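Phenylalanine--tRNA ligase beta subunit (Pyrococcus horikoshii, PDB 2CXI) charges tRNA(Phe) with phenylalanine at the expense of ATP as part of an alpha2beta2 tetramer, and is represented here by its N-terminal part containing the B3/4 and B5 domains. Local coordinates at residues A[10-14]-A[255-259]; A[157-161]-A[194-199]; A[176-180]-A[198-202]; A[309-313]-A[324-329]. All blocks are in the same frame, centred on the assembly; numbering follows the deposited sequence.

Interaction 1. Residues A[10-14]-A[255-259]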
loop_
_atom_site.group_PDB
_atom_site.type_symbol
_atom_site.label_atom_id
_atom_site.label_comp_id
_atom_site.label_asym_id
_atom_site.label_seq_id
_atom_site.Cartn_x
_atom_site.Cartn_y
_atom_site.Cartn_z
ATOM N N ASP A 10 42.514 12.912 4.823
ATOM C CA ASP A 10 41.307 12.076 5.064
ATOM C C ASP A 10 41.552 11.201 6.294
ATOM O O ASP A 10 40.730 11.160 7.195
ATOM C CB ASP A 10 40.955 11.252 3.833
ATOM C CG ASP A 10 39.642 10.492 3.966
ATOM O OD1 ASP A 10 38.683 11.055 4.517
ATOM O OD2 ASP A 10 39.473 9.337 3.493
ATOM N N LEU A 11 42.707 10.512 6.359
ATOM C CA LEU A 11 43.052 9.702 7.532
ATOM C C LEU A 11 43.043 10.503 8.830
ATOM O O LEU A 11 42.465 10.070 9.859
ATOM C CB LEU A 11 44.465 9.140 7.333
ATOM C CG LEU A 11 44.816 7.778 6.721
ATOM C CD1 LEU A 11 43.790 6.652 6.569
ATOM C CD2 LEU A 11 45.913 7.816 5.651
ATOM N N GLU A 12 43.669 11.679 8.795
ATOM C CA GLU A 12 43.778 12.535 9.965
ATOM C C GLU A 12 42.422 13.103 10.458
ATOM O O GLU A 12 42.215 13.175 11.671
ATOM C CB GLU A 12 44.834 13.641 9.730
ATOM C CG GLU A 12 46.214 12.969 9.599
ATOM C CD GLU A 12 47.372 13.883 9.245
ATOM O OE1 GLU A 12 47.154 14.994 8.689
ATOM O OE2 GLU A 12 48.533 13.465 9.547
ATOM N N ARG A 13 41.527 13.482 9.552
ATOM C CA ARG A 13 40.160 13.881 9.986
ATOM C C ARG A 13 39.439 12.706 10.630
ATOM O O ARG A 13 38.754 12.891 11.633
ATOM C CB ARG A 13 39.340 14.546 8.865
ATOM C CG ARG A 13 38.988 13.692 7.650
ATOM C CD ARG A 13 37.812 14.221 6.811
ATOM N NE ARG A 13 37.654 13.490 5.566
ATOM C CZ ARG A 13 36.950 13.945 4.528
ATOM N NH1 ARG A 13 36.329 15.127 4.595
ATOM N NH2 ARG A 13 36.857 13.223 3.421
ATOM N N LEU A 14 39.652 11.491 10.112
ATOM C CA LEU A 14 39.039 10.294 10.673
ATOM C C LEU A 14 39.603 9.912 12.062
ATOM O O LEU A 14 38.862 9.602 13.008
ATOM C CB LEU A 14 39.138 9.125 9.664
ATOM C CG LEU A 14 38.307 9.232 8.378
ATOM C CD1 LEU A 14 38.809 8.179 7.377
ATOM C CD2 LEU A 14 36.794 9.049 8.703
ATOM N N ALA A 255 29.811 4.268 8.612
ATOM C CA ALA A 255 29.581 4.711 9.994
ATOM C C ALA A 255 30.750 5.567 10.539
ATOM O O ALA A 255 30.541 6.505 11.331
ATOM C CB ALA A 255 29.296 3.536 10.904
ATOM N N GLU A 256 31.972 5.268 10.090
ATOM C CA GLU A 256 33.152 6.086 10.507
ATOM C C GLU A 256 33.108 7.509 9.989
ATOM O O GLU A 256 33.810 8.391 10.516
ATOM C CB GLU A 256 34.486 5.464 10.043
ATOM C CG GLU A 256 34.862 4.173 10.759
ATOM C CD GLU A 256 35.163 4.342 12.240
ATOM O OE1 GLU A 256 35.933 5.243 12.651
ATOM O OE2 GLU A 256 34.589 3.571 12.997
ATOM N N ARG A 257 32.325 7.730 8.938
ATOM C CA ARG A 257 32.055 9.054 8.377
ATOM C C ARG A 257 30.732 9.663 8.914
ATOM O O ARG A 257 30.190 10.608 8.323
ATOM C CB ARG A 257 31.991 8.951 6.829
ATOM C CG ARG A 257 33.221 8.226 6.235
ATOM C CD ARG A 257 33.570 8.682 4.860
ATOM N NE ARG A 257 34.847 8.159 4.345
ATOM C CZ ARG A 257 36.019 8.779 4.438
ATOM N NH1 ARG A 257 37.084 8.198 3.922
ATOM N NH2 ARG A 257 36.140 9.938 5.068
ATOM N N GLY A 258 30.200 9.120 10.010
ATOM C CA GLY A 258 29.003 9.707 10.618
ATOM C C GLY A 258 27.708 9.133 10.050
ATOM O O GLY A 258 26.612 9.527 10.478
ATOM N N GLY A 259 27.811 8.194 9.099
ATOM C CA GLY A 259 26.615 7.531 8.544
ATOM C C GLY A 259 25.775 6.790 9.577
ATOM O O GLY A 259 26.295 6.118 10.483
#

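Interaction 2. Residues A[157-161]-A[194-199]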
loop_
_atom_site.group_PDB
_atom_site.type_symbol
_atom_site.label_atom_id
_atom_site.label_comp_id
_atom_site.label_asym_id
_atom_site.label_seq_id
_atom_site.Cartn_x
_atom_site.Cartn_y
_atom_site.Cartn_z
ATOM N N LYS A 157 15.965 -9.354 -9.451
ATOM C CA LYS A 157 15.190 -10.331 -10.221
ATOM C C LYS A 157 15.913 -10.982 -11.398
ATOM O O LYS A 157 16.905 -10.458 -11.910
ATOM C CB LYS A 157 13.871 -9.687 -10.722
ATOM C CG LYS A 157 14.090 -8.594 -11.799
ATOM C CD LYS A 157 12.757 -8.182 -12.379
ATOM C CE LYS A 157 12.965 -7.169 -13.509
ATOM N NZ LYS A 157 11.895 -7.249 -14.605
ATOM N N ALA A 158 15.381 -12.128 -11.835
ATOM C CA ALA A 158 15.816 -12.753 -13.067
ATOM C C ALA A 158 15.068 -12.029 -14.183
ATOM O O ALA A 158 13.855 -12.030 -14.195
ATOM C CB ALA A 158 15.465 -14.259 -13.053
ATOM N N ALA A 159 15.815 -11.396 -15.076
ATOM C CA ALA A 159 15.274 -10.637 -16.202
ATOM C C ALA A 159 15.503 -11.314 -17.564
ATOM O O ALA A 159 16.549 -11.939 -17.810
ATOM C CB ALA A 159 15.901 -9.251 -16.226
ATOM N N GLU A 160 14.522 -11.125 -18.450
ATOM C CA GLU A 160 14.653 -11.420 -19.872
ATOM C C GLU A 160 15.839 -10.666 -20.472
ATOM O O GLU A 160 16.113 -9.513 -20.111
ATOM C CB GLU A 160 13.367 -11.012 -20.620
ATOM C CG GLU A 160 12.084 -11.709 -20.149
ATOM C CD GLU A 160 12.003 -13.185 -20.561
ATOM O OE1 GLU A 160 12.827 -13.650 -21.391
ATOM O OE2 GLU A 160 11.121 -13.903 -20.038
ATOM N N LYS A 161 16.518 -11.326 -21.406
ATOM C CA LYS A 161 17.692 -10.775 -22.063
ATOM C C LYS A 161 17.382 -9.579 -22.995
ATOM O O LYS A 161 18.301 -8.865 -23.422
ATOM C CB LYS A 161 18.402 -11.876 -22.849
ATOM C CG LYS A 161 18.861 -13.032 -22.003
ATOM C CD LYS A 161 19.705 -14.007 -22.784
ATOM C CE LYS A 161 19.931 -15.237 -21.936
ATOM N NZ LYS A 161 21.146 -16.014 -22.310
ATOM N N LYS A 194 26.288 -14.855 -19.015
ATOM C CA LYS A 194 25.805 -14.873 -20.414
ATOM C C LYS A 194 25.120 -16.146 -20.909
ATOM O O LYS A 194 24.259 -16.068 -21.790
ATOM C CB LYS A 194 26.890 -14.437 -21.409
ATOM C CG LYS A 194 28.100 -15.375 -21.506
ATOM C CD LYS A 194 28.501 -15.535 -22.958
ATOM C CE LYS A 194 29.683 -16.489 -23.133
ATOM N NZ LYS A 194 30.911 -15.683 -22.945
ATOM N N ASP A 195 25.484 -17.298 -20.341
ATOM C CA ASP A 195 24.954 -18.603 -20.753
ATOM C C ASP A 195 23.725 -19.048 -19.966
ATOM O O ASP A 195 23.192 -20.117 -20.233
ATOM C CB ASP A 195 26.046 -19.663 -20.668
ATOM C CG ASP A 195 27.199 -19.352 -21.619
ATOM O OD1 ASP A 195 26.923 -19.259 -22.840
ATOM O OD2 ASP A 195 28.376 -19.132 -21.247
ATOM N N LYS A 196 23.260 -18.206 -19.037
ATOM C CA LYS A 196 22.029 -18.496 -18.281
ATOM C C LYS A 196 20.811 -18.025 -19.061
ATOM O O LYS A 196 20.929 -17.247 -20.012
ATOM C CB LYS A 196 22.068 -17.846 -16.903
ATOM C CG LYS A 196 23.360 -18.112 -16.123
ATOM C CD LYS A 196 23.645 -19.612 -15.868
ATOM C CE LYS A 196 22.641 -20.268 -14.934
ATOM N NZ LYS A 196 23.093 -21.653 -14.535
ATOM N N GLN A 197 19.640 -18.520 -18.676
ATOM C CA GLN A 197 18.412 -18.169 -19.362
ATOM C C GLN A 197 18.007 -16.718 -19.097
ATOM O O GLN A 197 17.439 -16.070 -19.973
ATOM C CB GLN A 197 17.308 -19.116 -18.924
ATOM C CG GLN A 197 16.126 -19.153 -19.851
ATOM C CD GLN A 197 14.949 -19.848 -19.221
ATOM O OE1 GLN A 197 15.097 -20.556 -18.198
ATOM N NE2 GLN A 197 13.765 -19.652 -19.812
ATOM N N PHE A 198 18.295 -16.225 -17.885
ATOM C CA PHE A 198 17.924 -14.863 -17.466
ATOM C C PHE A 198 19.152 -14.163 -16.879
ATOM O O PHE A 198 20.100 -14.837 -16.435
ATOM C CB PHE A 198 16.806 -14.885 -16.424
ATOM C CG PHE A 198 15.580 -15.629 -16.867
ATOM C CD1 PHE A 198 14.833 -15.183 -17.958
ATOM C CD2 PHE A 198 15.182 -16.788 -16.204
ATOM C CE1 PHE A 198 13.706 -15.902 -18.396
ATOM C CE2 PHE A 198 14.041 -17.513 -16.618
ATOM C CZ PHE A 198 13.302 -17.055 -17.718
ATOM N N TYR A 199 19.167 -12.831 -16.917
ATOM C CA TYR A 199 20.259 -12.073 -16.251
ATOM C C TYR A 199 19.729 -11.360 -15.006
ATOM O O TYR A 199 18.552 -10.952 -14.978
ATOM C CB TYR A 199 20.916 -11.064 -17.198
ATOM C CG TYR A 199 21.462 -11.628 -18.493
ATOM C CD1 TYR A 199 21.917 -12.955 -18.581
ATOM C CD2 TYR A 199 21.534 -10.823 -19.636
ATOM C CE1 TYR A 199 22.422 -13.465 -19.767
ATOM C CE2 TYR A 199 22.052 -11.318 -20.825
ATOM C CZ TYR A 199 22.476 -12.654 -20.882
ATOM O OH TYR A 199 22.998 -13.141 -22.047
#

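Interaction 3. Residues A[176-180]-A[198-202]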
loop_
_atom_site.group_PDB
_atom_site.type_symbol
_atom_site.label_atom_id
_atom_site.label_comp_id
_atom_site.label_asym_id
_atom_site.label_seq_id
_atom_site.Cartn_x
_atom_site.Cartn_y
_atom_site.Cartn_z
ATOM N N LEU A 176 19.872 -6.063 -22.506
ATOM C CA LEU A 176 20.843 -6.698 -21.642
ATOM C C LEU A 176 21.884 -7.439 -22.463
ATOM O O LEU A 176 23.063 -7.360 -22.190
ATOM C CB LEU A 176 20.132 -7.658 -20.678
ATOM C CG LEU A 176 19.569 -7.106 -19.379
ATOM C CD1 LEU A 176 19.193 -5.608 -19.370
ATOM C CD2 LEU A 176 18.530 -8.003 -18.793
ATOM N N GLU A 177 21.412 -8.153 -23.475
ATOM C CA GLU A 177 22.256 -8.791 -24.462
ATOM C C GLU A 177 23.290 -7.854 -25.101
ATOM O O GLU A 177 24.484 -8.158 -25.116
ATOM C CB GLU A 177 21.355 -9.431 -25.530
ATOM C CG GLU A 177 21.119 -10.889 -25.268
ATOM C CD GLU A 177 22.443 -11.620 -25.182
ATOM O OE1 GLU A 177 22.738 -12.210 -24.118
ATOM O OE2 GLU A 177 23.211 -11.544 -26.169
ATOM N N GLU A 178 22.828 -6.698 -25.584
ATOM C CA GLU A 178 23.695 -5.699 -26.203
ATOM C C GLU A 178 24.709 -5.143 -25.219
ATOM O O GLU A 178 25.837 -4.836 -25.607
ATOM C CB GLU A 178 22.882 -4.543 -26.790
ATOM C CG GLU A 178 21.943 -4.987 -27.899
ATOM C CD GLU A 178 21.110 -3.855 -28.481
ATOM O OE1 GLU A 178 20.560 -3.009 -27.723
ATOM O OE2 GLU A 178 20.976 -3.845 -29.727
ATOM N N ILE A 179 24.298 -4.983 -23.960
ATOM C CA ILE A 179 25.233 -4.500 -22.939
ATOM C C ILE A 179 26.374 -5.499 -22.732
ATOM O O ILE A 179 27.544 -5.106 -22.701
ATOM C CB ILE A 179 24.503 -4.175 -21.606
ATOM C CG1 ILE A 179 23.422 -3.076 -21.819
ATOM C CG2 ILE A 179 25.517 -3.729 -20.544
ATOM C CD1 ILE A 179 22.509 -2.821 -20.538
ATOM N N LEU A 180 26.044 -6.789 -22.592
ATOM C CA LEU A 180 27.089 -7.835 -22.451
ATOM C C LEU A 180 28.062 -7.821 -23.624
ATOM O O LEU A 180 29.269 -7.979 -23.447
ATOM C CB LEU A 180 26.476 -9.218 -22.293
ATOM C CG LEU A 180 25.681 -9.467 -21.005
ATOM C CD1 LEU A 180 25.564 -10.935 -20.772
ATOM C CD2 LEU A 180 26.380 -8.814 -19.799
ATOM N N PHE A 198 18.295 -16.225 -17.885
ATOM C CA PHE A 198 17.924 -14.863 -17.466
ATOM C C PHE A 198 19.152 -14.163 -16.879
ATOM O O PHE A 198 20.100 -14.837 -16.435
ATOM C CB PHE A 198 16.806 -14.885 -16.424
ATOM C CG PHE A 198 15.580 -15.629 -16.867
ATOM C CD1 PHE A 198 14.833 -15.183 -17.958
ATOM C CD2 PHE A 198 15.182 -16.788 -16.204
ATOM C CE1 PHE A 198 13.706 -15.902 -18.396
ATOM C CE2 PHE A 198 14.041 -17.513 -16.618
ATOM C CZ PHE A 198 13.302 -17.055 -17.718
ATOM N N TYR A 199 19.167 -12.831 -16.917
ATOM C CA TYR A 199 20.259 -12.073 -16.251
ATOM C C TYR A 199 19.729 -11.360 -15.006
ATOM O O TYR A 199 18.552 -10.952 -14.978
ATOM C CB TYR A 199 20.916 -11.064 -17.198
ATOM C CG TYR A 199 21.462 -11.628 -18.493
ATOM C CD1 TYR A 199 21.917 -12.955 -18.581
ATOM C CD2 TYR A 199 21.534 -10.823 -19.636
ATOM C CE1 TYR A 199 22.422 -13.465 -19.767
ATOM C CE2 TYR A 199 22.052 -11.318 -20.825
ATOM C CZ TYR A 199 22.476 -12.654 -20.882
ATOM O OH TYR A 199 22.998 -13.141 -22.047
ATOM N N PRO A 200 20.561 -11.228 -13.967
ATOM C CA PRO A 200 20.118 -10.552 -12.740
ATOM C C PRO A 200 19.923 -9.063 -13.036
ATOM O O PRO A 200 20.742 -8.450 -13.736
ATOM C CB PRO A 200 21.301 -10.753 -11.757
ATOM C CG PRO A 200 22.200 -11.816 -12.402
ATOM C CD PRO A 200 21.971 -11.682 -13.879
ATOM N N LEU A 201 18.843 -8.506 -12.518
ATOM C CA LEU A 201 18.586 -7.090 -12.661
ATOM C C LEU A 201 18.124 -6.535 -11.300
ATOM O O LEU A 201 17.317 -7.152 -10.609
ATOM C CB LEU A 201 17.513 -6.868 -13.742
ATOM C CG LEU A 201 17.614 -5.594 -14.567
ATOM C CD1 LEU A 201 18.956 -5.573 -15.320
ATOM C CD2 LEU A 201 16.434 -5.550 -15.567
ATOM N N LEU A 202 18.659 -5.383 -10.931
ATOM C CA LEU A 202 18.228 -4.664 -9.722
ATOM C C LEU A 202 17.389 -3.455 -10.167
ATOM O O LEU A 202 17.900 -2.579 -10.839
ATOM C CB LEU A 202 19.467 -4.182 -8.948
ATOM C CG LEU A 202 19.245 -3.595 -7.542
ATOM C CD1 LEU A 202 18.475 -4.580 -6.537
ATOM C CD2 LEU A 202 20.591 -3.054 -6.973
#

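Interaction 4. Residues A[309-313]-A[324-329]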
loop_
_atom_site.group_PDB
_atom_site.type_symbol
_atom_site.label_atom_id
_atom_site.label_comp_id
_atom_site.label_asym_id
_atom_site.label_seq_id
_atom_site.Cartn_x
_atom_site.Cartn_y
_atom_site.Cartn_z
ATOM N N LYS A 309 42.553 -3.281 22.755
ATOM C CA LYS A 309 43.175 -2.512 21.669
ATOM C C LYS A 309 42.953 -3.126 20.290
ATOM O O LYS A 309 43.156 -2.460 19.309
ATOM C CB LYS A 309 44.699 -2.377 21.881
ATOM C CG LYS A 309 45.110 -1.478 23.029
ATOM C CD LYS A 309 46.620 -1.559 23.276
ATOM C CE LYS A 309 46.983 -0.774 24.550
ATOM N NZ LYS A 309 48.471 -0.588 24.661
HETATM N N MSE A 310 42.577 -4.404 20.240
HETATM C CA MSE A 310 42.345 -5.150 18.987
HETATM C C MSE A 310 40.848 -5.250 18.688
HETATM O O MSE A 310 40.414 -5.987 17.800
HETATM C CB MSE A 310 43.000 -6.525 19.056
HETATM C CG MSE A 310 44.501 -6.441 19.300
HETATM SE SE MSE A 310 45.364 -5.382 17.800
HETATM C CE MSE A 310 45.120 -6.650 16.272
HETATM N N MSE A 311 40.083 -4.463 19.432
HETATM C CA MSE A 311 38.645 -4.255 19.214
HETATM C C MSE A 311 37.784 -5.388 19.752
HETATM O O MSE A 311 36.636 -5.566 19.306
HETATM C CB MSE A 311 38.312 -3.960 17.741
HETATM C CG MSE A 311 39.078 -2.748 17.188
HETATM SE SE MSE A 311 38.535 -2.271 15.394
HETATM C CE MSE A 311 38.996 -3.770 14.558
ATOM N N TYR A 312 38.299 -6.116 20.750
ATOM C CA TYR A 312 37.489 -7.163 21.380
ATOM C C TYR A 312 36.802 -6.659 22.638
ATOM O O TYR A 312 37.365 -5.875 23.391
ATOM C CB TYR A 312 38.298 -8.407 21.808
ATOM C CG TYR A 312 38.913 -9.239 20.717
ATOM C CD1 TYR A 312 38.287 -10.419 20.257
ATOM C CD2 TYR A 312 40.166 -8.900 20.203
ATOM C CE1 TYR A 312 38.884 -11.206 19.267
ATOM C CE2 TYR A 312 40.763 -9.689 19.215
ATOM C CZ TYR A 312 40.144 -10.828 18.775
ATOM O OH TYR A 312 40.763 -11.594 17.809
ATOM N N GLU A 313 35.604 -7.180 22.889
ATOM C CA GLU A 313 35.058 -7.144 24.227
ATOM C C GLU A 313 35.567 -8.368 24.945
ATOM O O GLU A 313 35.635 -9.445 24.361
ATOM C CB GLU A 313 33.523 -7.124 24.245
ATOM C CG GLU A 313 32.956 -7.193 25.656
ATOM C CD GLU A 313 31.450 -7.305 25.646
ATOM O OE1 GLU A 313 30.795 -6.282 25.395
ATOM O OE2 GLU A 313 30.945 -8.420 25.886
ATOM N N LYS A 324 33.863 -10.926 22.484
ATOM C CA LYS A 324 33.046 -10.511 21.355
ATOM C C LYS A 324 33.958 -9.694 20.421
ATOM O O LYS A 324 34.829 -8.989 20.888
ATOM C CB LYS A 324 31.851 -9.665 21.811
ATOM C CG LYS A 324 30.804 -10.482 22.582
ATOM C CD LYS A 324 29.638 -9.647 22.945
ATOM C CE LYS A 324 28.678 -10.500 23.771
ATOM N NZ LYS A 324 27.739 -9.597 24.458
ATOM N N TYR A 325 33.721 -9.796 19.119
ATOM C CA TYR A 325 34.475 -9.015 18.140
ATOM C C TYR A 325 33.553 -8.527 17.026
ATOM O O TYR A 325 32.425 -9.051 16.869
ATOM C CB TYR A 325 35.674 -9.837 17.619
ATOM C CG TYR A 325 35.307 -11.129 16.875
ATOM C CD1 TYR A 325 35.140 -12.340 17.564
ATOM C CD2 TYR A 325 35.160 -11.136 15.491
ATOM C CE1 TYR A 325 34.850 -13.551 16.879
ATOM C CE2 TYR A 325 34.862 -12.311 14.796
ATOM C CZ TYR A 325 34.709 -13.519 15.488
ATOM O OH TYR A 325 34.405 -14.676 14.777
ATOM N N PRO A 326 33.991 -7.501 16.280
ATOM C CA PRO A 326 33.117 -6.811 15.301
ATOM C C PRO A 326 32.620 -7.749 14.201
ATOM O O PRO A 326 33.354 -8.652 13.780
ATOM C CB PRO A 326 34.039 -5.762 14.680
ATOM C CG PRO A 326 35.133 -5.561 15.693
ATOM C CD PRO A 326 35.339 -6.884 16.351
ATOM N N ALA A 327 31.369 -7.557 13.767
ATOM C CA ALA A 327 30.757 -8.388 12.709
ATOM C C ALA A 327 31.396 -8.141 11.341
ATOM O O ALA A 327 31.100 -8.875 10.392
ATOM C CB ALA A 327 29.238 -8.098 12.618
ATOM N N PHE A 328 32.240 -7.107 11.230
ATOM C CA PHE A 328 33.014 -6.853 9.973
ATOM C C PHE A 328 34.260 -7.782 9.795
ATOM O O PHE A 328 34.948 -7.717 8.768
ATOM C CB PHE A 328 33.346 -5.347 9.781
ATOM C CG PHE A 328 34.228 -4.735 10.867
ATOM C CD1 PHE A 328 33.732 -3.710 11.659
ATOM C CD2 PHE A 328 35.559 -5.143 11.058
ATOM C CE1 PHE A 328 34.507 -3.126 12.660
ATOM C CE2 PHE A 328 36.366 -4.550 12.034
ATOM C CZ PHE A 328 35.840 -3.541 12.854
ATOM N N ARG A 329 34.518 -8.644 10.799
ATOM C CA ARG A 329 35.591 -9.649 10.730
ATOM C C ARG A 329 35.011 -11.046 10.559
ATOM O O ARG A 329 33.989 -11.387 11.169
ATOM C CB ARG A 329 36.441 -9.654 12.009
ATOM C CG ARG A 329 37.313 -8.413 12.266
ATOM C CD ARG A 329 38.225 -8.611 13.437
ATOM N NE ARG A 329 39.232 -9.676 13.256
ATOM C CZ ARG A 329 40.237 -9.864 14.124
ATOM N NH1 ARG A 329 40.319 -9.083 15.214
ATOM N NH2 ARG A 329 41.137 -10.821 13.929
HETATM O O HOH W 1 38.415 -7.839 17.172
#

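Interaction 1. Residues A[10-14]-A[255-259]
D10 and R257 meet end-on. The carboxylate and guanidinium planes lie only 9° apart, and each oxygen takes one nitrogen through its syn lone pair: NH1 of R257 reaches OD2 of D10 at 2.7 Å, and NH2 reaches OD1 at 2.8 Å. The carboxylate faces R257 because D10 CG stands anti to the backbone N (chi1 -174°). R13, one helical turn on, grips the same OD1 side-on, its NE using the anti lone pair at 2.8 Å while its NH2 comes from above the carboxylate plane. OD1 thus accepts three N-H groups. The carboxylate also bridges two like charges, since NH2 of R13 and NH2 of R257 are 3.7 Å apart. L14 packs by van der Waals contact, its methyl CD2 lying 3.8 Å from NH2 of R257 and 3.6 Å from the carbonyl O of E256. With an alanine in place of D10, the two guanidinium groups would probably lose their common counter-charge and be pushed apart. Further acidic partners are D115 for R13 and E63 for R257. The contact joins helix 8-15 to the Schellman turn ending helix 240-255, with helices 62-72 and 116-133 packing beside it.

Interaction 2. Residues A[157-161]-A[194-199]
K161 stretches across the ring of Y199 at about a right angle. Its CG sits over one face, 4.0 Å from the ring centroid and 20° off the normal, in a CH-pi contact, and the chain then runs past CZ toward the loop. Extended beyond CG, it delivers NZ to the carbonyl O of K196 at 2.6 Å, nearly in line with the C=O, and more weakly to the carbonyl O of K194, so the ammonium end is received by loop backbone. CE passes 3.3 Å from the carbonyl O of Q197. A methionine in its place would probably leave the carbonyls of K194 and K196 without their charged donor and the loop freer to shift. These groups flank the antiparallel pairing of strands 154-159 and 199-204 in the B3/4 domain, the editing domain of this synthetase family. A159 and Y199 form a hydrogen-bonded pair, with N of A159 to O of Y199 at 2.8 Å and N of Y199 to O of A159 at 2.9 Å. F198, next to this pair, is oriented differently: CB packs on CB of A158 at 3.7 Å, and E160 runs alongside the ring, its carboxylate plane turned 88° from the ring plane. E160 bends at chi2 (-72°), which brings OE2 to 3.7 Å from CE1 of F198. CG of Q197 lies over the centre of one face of the F198 ring, while the E160 carboxylate is at its edge.

Interaction 3. Residues A[176-180]-A[198-202]
L176 and L180 hold the ring of Y199 between helix 176-182 and strand 199-204, a helix packed on a beta-sheet within the B3/4 domain. The local helix and strand axes pass 11.0 Å apart at 104°, so the helix lies roughly across the strand and the long aromatic side chain spans the gap. CG of Y199 stands anti to its carbonyl carbon (chi1 -56°), which sends the ring out toward the helix. The polar contact is uncertain: E177 brings its carboxylate to the phenol end of the ring, but the modelled approach is too close to support any bond assignment. Backbone bonds fix the start of the helix, with N of L180 bound to O of L176 at 3.1 Å and further bonds joining L176 to E163 and E177 to K161. Among the apolar contacts, L176, the first residue of the helix, touches the ring at its edge, CB lying 3.6 Å from CD2 of Y199 close to the ring plane, and the two side chains run antiparallel past each other. L180, one turn later, approaches from the side of the ring plane away from K161; its CD1 is 3.5 Å from CE2 of Y199 and equally close to CZ. With K161 on one side and L180 on the other, the ring is restrained from both directions. F165 and M212 pack around L176. Farther along the strand, L201 crosses L176 obliquely, and their CD1 atoms meet at 4.1 Å.

Interaction 4. Residues A[309-313]-A[324-329]
A Schellman motif ending helix 300-309 leads straight into the beta-hairpin of the B5 domain, and M311, its C-prime residue with positive phi, packs on P326 and F328, in the turn that follows the second strand. E313 and K324 open the strand pairing as an antiparallel hydrogen-bonded pair: N of E313 to O of K324 at 2.8 Å, and N of K324 to O of E313 at 3.0 Å. Their side chains run alongside each other, OE2 of E313 and NZ of K324 forming a long salt bridge of 3.7 Å. M311, a selenomethionine, turns at chi3 (-62°) so that SE and CE reach the edge of the F328 ring, CE 3.6 Å from CZ, a Met-aromatic contact; its CB rests against CG of P326. Y312 lies beside Y325, CD1 to CB 3.8 Å. A water sits over the centre of one face of the Y312 ring; it donates to O of M310 at 2.8 Å and accepts a weak bond from NH1 of R329. The R329 side chain crosses Y312 near its hydroxyl, the guanidinium plane turned 63° from the ring, and forms salt bridges to D331 and D341, while the Y312 hydroxyl is hydrogen-bonded to D341. Both aspartates are predicted magnesium ligands shared with the alpha subunit, so Y312 and R329 would probably lie in the second shell of that site. Helix 335-346 packs against M310 and Y312, helix 62-72 against M311, and helix 240-255 against F328.

How the interactions relate
From the N terminus, helix 8-15 opens interaction 1, which closes a loop of 240 residues at the turn after helix 240-255, so that the start of the chain meets the end of the B3/4 range. Interactions 2 and 3 nest inside that loop, on the opposite side of the chain's centre. They share F198 and Y199, and together they tie strand 154-159 and helix 176-182 to strand 199-204; backbone bonds from K157 to L201 and from K161 to E177 connect them. Interaction 4 follows in series, closing a short hairpin loop in the B5 domain. Helix 62-72 packs against both interactions 1 and 4, and helix 240-255, which ends in interaction 1, touches F328 of interaction 4.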